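Local atomic coordinates of glucocorticoid modulatory element-binding protein 1 (PDB entry 1OQJ), a protein that binds glucocorticoid modulatory elements in promoter DNA through its SAND domain, raises sensitivity to low glucocorticoid levels and serves as an auxiliary factor in parvovirus replication. Residues K34-N39 with I43-F48; D59-I64 with K73-G78. All blocks are in the same frame, centred on the assembly; numbering follows the deposited sequence.

Followed from the N terminus, the two contacts come in series: contact 1 is complete before contact 2 begins. Residues 34-39 run out along strand 36-38, the chain turns back into strand 41-43, and residues 43-48 close this short hairpin while starting helix 45-51. Contact 2 closes the next loop, in which helix 60-63 is followed by the small hairpin of strands 65-66 and 69-70 and then by helix 71-76. The centres of the two contacts lie about 15 Å apart on opposite sides of the chain's centre, yet they touch, with Pro45 packed on Trp60 and Ile64. Contact 1 thus joins the four-stranded sheet to the helical part, and contact 2 joins two helices within it.

Contact 1: residues K34-N39 with I43-F48; sequences KCVKFN and ISPKHF
Phe38 and Phe48 meet as a T-shaped pair: the edge of Phe48 points at one face of Phe38, with centroids 5.1 Å apart and planes at 67°. Phe48 CE1 makes the closest approach, 3.7 Å from Phe38 CD1, nearer the rim of that ring than its centre. Over the opposite face of Phe38 lies Asn39 ND2, while Ile43 CD1 comes in obliquely, 3.8 Å from Phe38 CB. Val36 CG1 lies over one face of the Phe48 ring, 4.1 Å from Phe48 CG. Phe48 chi1 of 173° sets its CG opposite the backbone N, which turns the ring from the helix toward the strand.

Val36 and Ile43 form an antiparallel hydrogen-bonded pair, interrupted by a classic beta bulge in which Cys35 and Val36 both face Ile43. Ile43 N donates to Val36 O at 2.8 Å, almost straight at 173°. Ile43 O accepts from Val36 N at 2.9 Å and, weakly, from Cys35 N, and is further approached by the CA-H of Lys34. Beside the bulge, Cys35 SG rests 3.8 Å from Pro45 CG, which also touches Val36 CG2. Ser44, the N-cap, takes a bond from His47 N into its OG at 3.2 Å and caps the first turn, which the Phe48 N to Ser44 O backbone bond also closes.

Strand 36-38 lies inside the four-stranded antiparallel sheet, with strand 41-43 at its border. Val36, Phe38 and Phe48 all reach Ala19 of strand 17-22, and Phe48 extends to Ile12 and Cys14 of strand 9-14, placing helix 45-51 against the sheet.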
loop_
_atom_site.group_PDB
_atom_site.type_symbol
_atom_site.label_atom_id
_atom_site.label_comp_id
_atom_site.label_asym_id
_atom_site.label_seq_id
_atom_site.Cartn_x
_atom_site.Cartn_y
_atom_site.Cartn_z
ATOM N N LYS A 34 4.988 -3.615 7.154
ATOM C CA LYS A 34 3.930 -3.048 7.979
ATOM C C LYS A 34 3.898 -1.539 7.761
ATOM O O LYS A 34 4.684 -0.788 8.341
ATOM C CB LYS A 34 4.159 -3.408 9.451
ATOM C CG LYS A 34 4.081 -4.913 9.688
ATOM C CD LYS A 34 4.227 -5.280 11.155
ATOM C CE LYS A 34 4.105 -6.784 11.351
ATOM N NZ LYS A 34 4.195 -7.168 12.788
ATOM N N CYS A 35 2.981 -1.109 6.901
ATOM C CA CYS A 35 2.857 0.299 6.564
ATOM C C CYS A 35 1.410 0.758 6.429
ATOM O O CYS A 35 1.145 1.884 6.012
ATOM C CB CYS A 35 3.600 0.575 5.253
ATOM S SG CYS A 35 3.005 -0.375 3.823
ATOM N N VAL A 36 0.475 -0.115 6.783
ATOM C CA VAL A 36 -0.940 0.218 6.695
ATOM C C VAL A 36 -1.584 0.224 8.076
ATOM O O VAL A 36 -1.502 -0.763 8.805
ATOM C CB VAL A 36 -1.696 -0.801 5.817
ATOM C CG1 VAL A 36 -3.188 -0.510 5.842
ATOM C CG2 VAL A 36 -1.169 -0.750 4.390
ATOM N N LYS A 37 -2.213 1.338 8.440
ATOM C CA LYS A 37 -2.886 1.423 9.732
ATOM C C LYS A 37 -4.341 1.020 9.501
ATOM O O LYS A 37 -5.059 1.656 8.724
ATOM C CB LYS A 37 -2.797 2.845 10.294
ATOM C CG LYS A 37 -3.368 3.011 11.703
ATOM C CD LYS A 37 -3.095 4.411 12.248
ATOM C CE LYS A 37 -3.705 4.604 13.631
ATOM N NZ LYS A 37 -5.199 4.599 13.608
ATOM N N PHE A 38 -4.757 -0.052 10.168
ATOM C CA PHE A 38 -6.108 -0.584 10.042
ATOM C C PHE A 38 -6.580 -0.974 11.437
ATOM O O PHE A 38 -5.993 -1.851 12.072
ATOM C CB PHE A 38 -6.078 -1.808 9.125
ATOM C CG PHE A 38 -7.430 -2.363 8.795
ATOM C CD1 PHE A 38 -8.421 -1.549 8.255
ATOM C CD2 PHE A 38 -7.697 -3.715 8.979
ATOM C CE1 PHE A 38 -9.668 -2.078 7.895
ATOM C CE2 PHE A 38 -8.936 -4.255 8.624
ATOM C CZ PHE A 38 -9.922 -3.432 8.081
ATOM N N ASN A 39 -7.633 -0.311 11.907
ATOM C CA ASN A 39 -8.174 -0.554 13.241
ATOM C C ASN A 39 -7.105 -0.396 14.319
ATOM O O ASN A 39 -6.995 -1.198 15.250
ATOM C CB ASN A 39 -8.831 -1.934 13.312
ATOM C CG ASN A 39 -10.091 -2.008 12.475
ATOM O OD1 ASN A 39 -10.876 -1.057 12.441
ATOM N ND2 ASN A 39 -10.298 -3.132 11.801
ATOM N N ILE A 43 -0.297 -2.996 9.873
ATOM C CA ILE A 43 -0.212 -4.277 9.178
ATOM C C ILE A 43 0.328 -4.097 7.766
ATOM O O ILE A 43 0.516 -2.978 7.294
ATOM C CB ILE A 43 -1.592 -4.979 9.096
ATOM C CG1 ILE A 43 -2.569 -4.148 8.259
ATOM C CG2 ILE A 43 -2.148 -5.194 10.499
ATOM C CD1 ILE A 43 -3.933 -4.799 8.090
ATOM N N SER A 44 0.573 -5.210 7.091
ATOM C CA SER A 44 1.091 -5.162 5.734
ATOM C C SER A 44 -0.034 -5.055 4.714
ATOM O O SER A 44 -1.189 -5.356 5.010
ATOM C CB SER A 44 1.871 -6.439 5.434
ATOM O OG SER A 44 0.983 -7.548 5.404
ATOM N N PRO A 45 0.296 -4.613 3.492
ATOM C CA PRO A 45 -0.708 -4.491 2.434
ATOM C C PRO A 45 -1.332 -5.866 2.158
ATOM O O PRO A 45 -2.525 -5.965 1.879
ATOM C CB PRO A 45 0.108 -3.978 1.249
ATOM C CG PRO A 45 1.114 -3.098 1.914
ATOM C CD PRO A 45 1.547 -3.931 3.109
ATOM N N LYS A 46 -0.522 -6.921 2.238
ATOM C CA LYS A 46 -1.024 -8.270 1.995
ATOM C C LYS A 46 -2.107 -8.622 3.008
ATOM O O LYS A 46 -3.148 -9.174 2.648
ATOM C CB LYS A 46 0.107 -9.300 2.079
ATOM C CG LYS A 46 -0.334 -10.707 1.698
ATOM C CD LYS A 46 0.817 -11.698 1.756
ATOM C CE LYS A 46 0.391 -13.054 1.210
ATOM N NZ LYS A 46 1.475 -14.073 1.310
ATOM N N HIS A 47 -1.872 -8.297 4.275
ATOM C CA HIS A 47 -2.859 -8.597 5.305
ATOM C C HIS A 47 -4.091 -7.711 5.191
ATOM O O HIS A 47 -5.215 -8.185 5.370
ATOM C CB HIS A 47 -2.228 -8.486 6.693
ATOM C CG HIS A 47 -1.295 -9.613 7.008
ATOM N ND1 HIS A 47 -0.465 -9.614 8.107
ATOM C CD2 HIS A 47 -1.071 -10.787 6.367
ATOM C CE1 HIS A 47 0.230 -10.739 8.131
ATOM N NE2 HIS A 47 -0.119 -11.468 7.087
ATOM N N PHE A 48 -3.894 -6.431 4.888
ATOM C CA PHE A 48 -5.030 -5.536 4.732
ATOM C C PHE A 48 -5.935 -6.065 3.619
ATOM O O PHE A 48 -7.151 -6.169 3.787
ATOM C CB PHE A 48 -4.548 -4.126 4.382
ATOM C CG PHE A 48 -5.656 -3.172 4.045
ATOM C CD1 PHE A 48 -6.729 -2.996 4.917
ATOM C CD2 PHE A 48 -5.630 -2.445 2.855
ATOM C CE1 PHE A 48 -7.766 -2.109 4.615
ATOM C CE2 PHE A 48 -6.659 -1.553 2.540
ATOM C CZ PHE A 48 -7.729 -1.387 3.424
#

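Contact 2: residues D59-I64 with K73-G78; sequences DWKRAI and KMMDSG
The DNA-binding helical part of the SAND domain contains this contact, in which helix 60-63, bearing the DNA-binding residue Lys61, faces helix 71-76 through Lys61, Trp60 and Met75. These side chains bury just 118 Å² between the two segments, and no hydrogen bond crosses. Met75 CE reaches the aliphatic part of the lysine, 4.0 Å from Lys61 CD, and the two chains cross at about a right angle. The same methyl comes 4.4 Å from Trp60 CH2, approaching the indole obliquely. Met75 SD stands 5.4 Å from the centroid of the six-membered ring, 44° off its normal, a tilted Met-aromatic contact. The Met75 chain runs extended through chi2 (166°) and bends at chi3, which sets CE beside the lysine stem and near the outer corner of the indole.

Lys61 is itself laid across the indole: its CG sits 3.4 Å above the ring plane, over the centre, so one methylene chain meets both tryptophan and methionine. Beyond CD the chain bends at chi4, and NZ makes a weak hydrogen bond to the backbone O of Cys93, itself a zinc ligand. The start of helix 60-63 is held separately. Asp59 OD1 accepts a weak capping bond from Arg62 N, while Asp59 OD2 forms a salt bridge with Arg62 NH1 at 2.7 Å, met on the syn side and 17° out of the carboxylate plane.

Chemically, the interface is apolar dispersion and sulfur-aromatic packing around a lysine stem whose charge lies beyond it. Lys61 also touches Arg72, another DNA-binding residue, so the contact lies beside the DNA-binding surface; the packing of the stem probably restricts where the lysine charge can go.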
loop_
_atom_site.group_PDB
_atom_site.type_symbol
_atom_site.label_atom_id
_atom_site.label_comp_id
_atom_site.label_asym_id
_atom_site.label_seq_id
_atom_site.Cartn_x
_atom_site.Cartn_y
_atom_site.Cartn_z
ATOM N N ASP A 59 -3.049 -9.690 -6.452
ATOM C CA ASP A 59 -2.426 -8.461 -6.932
ATOM C C ASP A 59 -2.784 -7.338 -5.966
ATOM O O ASP A 59 -3.691 -6.547 -6.233
ATOM C CB ASP A 59 -2.933 -8.113 -8.330
ATOM C CG ASP A 59 -2.064 -7.079 -9.020
ATOM O OD1 ASP A 59 -1.461 -6.246 -8.313
ATOM O OD2 ASP A 59 -1.990 -7.096 -10.267
ATOM N N TRP A 60 -2.075 -7.268 -4.845
ATOM C CA TRP A 60 -2.366 -6.249 -3.848
ATOM C C TRP A 60 -2.324 -4.823 -4.384
ATOM O O TRP A 60 -3.091 -3.977 -3.933
ATOM C CB TRP A 60 -1.426 -6.377 -2.642
ATOM C CG TRP A 60 0.013 -6.060 -2.919
ATOM C CD1 TRP A 60 0.967 -6.911 -3.391
ATOM C CD2 TRP A 60 0.664 -4.797 -2.720
ATOM N NE1 TRP A 60 2.175 -6.259 -3.493
ATOM C CE2 TRP A 60 2.016 -4.959 -3.088
ATOM C CE3 TRP A 60 0.234 -3.543 -2.264
ATOM C CZ2 TRP A 60 2.945 -3.915 -3.016
ATOM C CZ3 TRP A 60 1.159 -2.503 -2.190
ATOM C CH2 TRP A 60 2.497 -2.697 -2.565
ATOM N N LYS A 61 -1.449 -4.562 -5.352
ATOM C CA LYS A 61 -1.334 -3.219 -5.914
ATOM C C LYS A 61 -2.575 -2.813 -6.697
ATOM O O LYS A 61 -2.830 -1.627 -6.881
ATOM C CB LYS A 61 -0.105 -3.110 -6.815
ATOM C CG LYS A 61 1.200 -3.431 -6.120
ATOM C CD LYS A 61 2.382 -3.201 -7.046
ATOM C CE LYS A 61 3.641 -3.864 -6.515
ATOM N NZ LYS A 61 3.512 -5.350 -6.514
ATOM N N ARG A 62 -3.341 -3.791 -7.170
ATOM C CA ARG A 62 -4.559 -3.475 -7.899
ATOM C C ARG A 62 -5.784 -3.584 -6.990
ATOM O O ARG A 62 -6.822 -2.987 -7.266
ATOM C CB ARG A 62 -4.707 -4.387 -9.125
ATOM C CG ARG A 62 -3.748 -4.041 -10.268
ATOM C CD ARG A 62 -4.143 -4.754 -11.557
ATOM N NE ARG A 62 -3.420 -4.250 -12.723
ATOM C CZ ARG A 62 -2.133 -4.477 -12.970
ATOM N NH1 ARG A 62 -1.412 -5.209 -12.132
ATOM N NH2 ARG A 62 -1.565 -3.968 -14.056
ATOM N N ALA A 63 -5.651 -4.333 -5.895
ATOM C CA ALA A 63 -6.741 -4.512 -4.938
ATOM C C ALA A 63 -6.913 -3.265 -4.070
ATOM O O ALA A 63 -8.030 -2.890 -3.718
ATOM C CB ALA A 63 -6.466 -5.722 -4.053
ATOM N N ILE A 64 -5.796 -2.635 -3.717
ATOM C CA ILE A 64 -5.837 -1.423 -2.906
ATOM C C ILE A 64 -6.035 -0.212 -3.806
ATOM O O ILE A 64 -5.404 -0.101 -4.857
ATOM C CB ILE A 64 -4.528 -1.232 -2.115
ATOM C CG1 ILE A 64 -4.332 -2.401 -1.148
ATOM C CG2 ILE A 64 -4.560 0.091 -1.353
ATOM C CD1 ILE A 64 -3.060 -2.304 -0.320
ATOM N N LYS A 73 -1.274 2.281 -10.245
ATOM C CA LYS A 73 -1.145 3.434 -11.134
ATOM C C LYS A 73 -0.540 4.648 -10.444
ATOM O O LYS A 73 0.236 5.391 -11.049
ATOM C CB LYS A 73 -2.504 3.794 -11.729
ATOM C CG LYS A 73 -3.114 2.686 -12.575
ATOM C CD LYS A 73 -4.429 3.135 -13.193
ATOM C CE LYS A 73 -5.041 2.041 -14.059
ATOM N NZ LYS A 73 -5.407 0.838 -13.267
ATOM N N MET A 74 -0.895 4.857 -9.180
ATOM C CA MET A 74 -0.350 5.990 -8.443
ATOM C C MET A 74 1.145 5.767 -8.218
ATOM O O MET A 74 1.926 6.716 -8.175
ATOM C CB MET A 74 -1.084 6.163 -7.112
ATOM C CG MET A 74 -2.594 6.386 -7.261
ATOM S SD MET A 74 -3.088 7.679 -8.444
ATOM C CE MET A 74 -2.542 9.153 -7.590
ATOM N N MET A 75 1.539 4.504 -8.083
ATOM C CA MET A 75 2.942 4.152 -7.901
ATOM C C MET A 75 3.699 4.355 -9.214
ATOM O O MET A 75 4.778 4.946 -9.235
ATOM C CB MET A 75 3.074 2.693 -7.458
ATOM C CG MET A 75 2.519 2.413 -6.068
ATOM S SD MET A 75 2.335 0.656 -5.742
ATOM C CE MET A 75 4.029 0.171 -5.524
ATOM N N ASP A 76 3.125 3.862 -10.309
ATOM C CA ASP A 76 3.756 4.000 -11.617
ATOM C C ASP A 76 3.898 5.462 -12.018
ATOM O O ASP A 76 4.819 5.820 -12.751
ATOM C CB ASP A 76 2.948 3.265 -12.694
ATOM C CG ASP A 76 3.009 1.754 -12.546
ATOM O OD1 ASP A 76 3.944 1.249 -11.885
ATOM O OD2 ASP A 76 2.128 1.069 -13.106
ATOM N N SER A 77 2.984 6.305 -11.546
ATOM C CA SER A 77 3.033 7.727 -11.878
ATOM C C SER A 77 4.199 8.412 -11.174
ATOM O O SER A 77 4.590 9.520 -11.543
ATOM C CB SER A 77 1.732 8.421 -11.479
ATOM O OG SER A 77 1.709 8.716 -10.090
ATOM N N GLY A 78 4.744 7.751 -10.155
ATOM C CA GLY A 78 5.862 8.314 -9.417
ATOM C C GLY A 78 5.448 9.268 -8.313
ATOM O O GLY A 78 6.282 9.710 -7.520
#